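FAD:protein FMN transferase (Vibrio cholerae, PDB 6NXI) probably transfers the FMN moiety of FAD onto a threonine hydroxyl of a target flavoprotein, using magnesium. Local coordinates at residues Ala84-Gly89 with Cys265-Gly270. Sequence-based numbering, arbitrary orientation.
With MG (magnesium ion), chain C; MG (magnesium ion), chain D; EDO (1,2-ethanediol), chain E.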
loop_
_atom_site.group_PDB
_atom_site.type_symbol
_atom_site.label_atom_id
_atom_site.label_comp_id
_atom_site.label_asym_id
_atom_site.label_seq_id
_atom_site.Cartn_x
_atom_site.Cartn_y
_atom_site.Cartn_z
ATOM N N ALA A 84 -2.201 8.209 6.751
ATOM C CA ALA A 84 -0.733 8.142 6.619
ATOM C C ALA A 84 -0.034 8.692 7.878
ATOM O O ALA A 84 1.046 8.147 8.322
ATOM C CB ALA A 84 -0.253 8.880 5.390
ATOM N N ILE A 85 -0.545 9.808 8.379
ATOM C CA ILE A 85 0.003 10.427 9.611
ATOM C C ILE A 85 -0.244 9.509 10.807
ATOM O O ILE A 85 0.702 9.312 11.587
ATOM C CB ILE A 85 -0.529 11.853 9.795
ATOM C CG1 ILE A 85 0.006 12.737 8.674
ATOM C CG2 ILE A 85 -0.130 12.376 11.166
ATOM C CD1 ILE A 85 -0.608 14.080 8.655
ATOM N N ARG A 86 -1.450 8.944 10.924
ATOM C CA ARG A 86 -1.759 8.045 12.050
ATOM C C ARG A 86 -0.801 6.857 12.023
ATOM O O ARG A 86 -0.292 6.457 13.100
ATOM C CB ARG A 86 -3.197 7.545 11.980
ATOM C CG ARG A 86 -3.600 6.768 13.218
ATOM C CD ARG A 86 -4.971 6.173 13.068
ATOM N NE ARG A 86 -5.111 5.052 12.144
ATOM C CZ ARG A 86 -4.965 3.787 12.488
ATOM N NH1 ARG A 86 -4.657 3.483 13.732
ATOM N NH2 ARG A 86 -5.110 2.821 11.604
ATOM N N LEU A 87 -0.565 6.297 10.832
ATOM C CA LEU A 87 0.266 5.090 10.739
ATOM C C LEU A 87 1.737 5.456 10.908
ATOM O O LEU A 87 2.520 4.620 11.378
ATOM C CB LEU A 87 0.011 4.387 9.404
ATOM C CG LEU A 87 -1.379 3.784 9.235
ATOM C CD1 LEU A 87 -1.520 3.130 7.878
ATOM C CD2 LEU A 87 -1.699 2.794 10.328
ATOM N N ASN A 88 2.101 6.676 10.577
ATOM C CA ASN A 88 3.445 7.177 10.923
ATOM C C ASN A 88 3.634 7.064 12.451
ATOM O O ASN A 88 4.673 6.544 12.878
ATOM C CB ASN A 88 3.705 8.599 10.428
ATOM C CG ASN A 88 5.028 9.131 10.932
ATOM O OD1 ASN A 88 5.104 9.759 12.023
ATOM N ND2 ASN A 88 6.074 8.930 10.126
ATOM N N GLY A 89 2.693 7.550 13.272
ATOM C CA GLY A 89 2.835 7.428 14.737
ATOM C C GLY A 89 2.916 5.973 15.168
ATOM O O GLY A 89 3.793 5.626 15.952
ATOM N N CYS A 265 -8.351 -1.898 3.301
ATOM C CA CYS A 265 -7.183 -2.133 2.435
ATOM C C CYS A 265 -6.220 -0.953 2.548
ATOM O O CYS A 265 -5.013 -1.166 2.615
ATOM C CB CYS A 265 -7.588 -2.432 1.006
ATOM S SG CYS A 265 -6.231 -3.213 0.097
ATOM N N MET A 266 -6.715 0.245 2.608
ATOM C CA MET A 266 -5.843 1.435 2.844
ATOM C C MET A 266 -4.955 1.184 4.075
ATOM O O MET A 266 -3.681 1.355 4.030
ATOM C CB MET A 266 -6.693 2.676 3.063
ATOM C CG MET A 266 -5.857 3.842 3.456
ATOM S SD MET A 266 -6.729 5.382 3.760
ATOM C CE MET A 266 -7.847 4.923 5.068
ATOM N N THR A 267 -5.554 0.773 5.173
ATOM C CA THR A 267 -4.850 0.556 6.447
ATOM C C THR A 267 -3.887 -0.616 6.309
ATOM O O THR A 267 -2.706 -0.487 6.740
ATOM C CB THR A 267 -5.844 0.390 7.583
ATOM O OG1 THR A 267 -6.587 1.614 7.635
ATOM C CG2 THR A 267 -5.104 0.134 8.875
ATOM N N ALA A 268 -4.321 -1.719 5.709
ATOM C CA ALA A 268 -3.442 -2.891 5.540
ATOM C C ALA A 268 -2.231 -2.504 4.694
ATOM O O ALA A 268 -1.109 -2.915 5.042
ATOM C CB ALA A 268 -4.121 -4.052 4.920
ATOM N N ASP A 269 -2.444 -1.681 3.668
ATOM C CA ASP A 269 -1.377 -1.257 2.716
ATOM C C ASP A 269 -0.309 -0.470 3.454
ATOM O O ASP A 269 0.905 -0.795 3.305
ATOM C CB ASP A 269 -2.026 -0.488 1.565
ATOM C CG ASP A 269 -1.189 -0.328 0.312
ATOM O OD1 ASP A 269 -0.090 -0.943 0.254
ATOM O OD2 ASP A 269 -1.605 0.471 -0.566
ATOM N N GLY A 270 -0.694 0.571 4.182
ATOM C CA GLY A 270 0.239 1.384 4.986
ATOM C C GLY A 270 0.973 0.531 5.995
ATOM O O GLY A 270 2.209 0.689 6.145
HETATM MG MG MG C . 1.986 0.014 1.447
HETATM MG MG MG D . 1.131 -1.442 -1.454
HETATM C C1 EDO E . -4.237 -0.602 14.626
HETATM O O1 EDO E . -4.442 0.701 15.143
HETATM C C2 EDO E . -3.999 -0.665 13.181
HETATM O O2 EDO E . -4.843 0.193 12.466
HETATM O O HOH W 1 0.303 0.608 -2.292
HETATM O O HOH W 2 1.710 -3.151 0.397
#
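Leu87 reaches from helix 75-90 to the backbone of helix 265-278, its CD1 lying 3.8 Å from Gly270 CA and 4.0 Å from Thr267 O. With no side chain at Gly270, the methyl can settle directly on the main chain. The segment axes come within 10.4 Å at a crossing angle of -42°, and no hydrogen bond links the two segments. Beside this leucine contact, Thr267 CG2 meets the guanidinium of Arg86 at its edge, 3.8 Å from NH2, the two side chains crossing at about a right angle. Glu83, one turn before Leu87, ties both together: its OE2 forms a salt bridge with Arg86 NH2 and a hydrogen bond with Thr267 OG1. 1,2-Ethanediol, probably from the crystallisation liquor, accepts a nearly straight bond (177°) at O2 from Arg86 NH2 and another at O1 from NH1. In this ApbE-family fold helix 265-278 also contributes Asp269 and Thr273 to a two-magnesium site, on a different side from Leu87. Asp269 CG stands anti to its own N (chi1 -163°), which lets OD1 bridge the ions, 2.6 Å from chain C and 2.2 Å from chain D. Asp269 O also binds the chain C ion, with Thr155 and Thr273; Glu184 shares the other, and Asp269 touches the bound FAD.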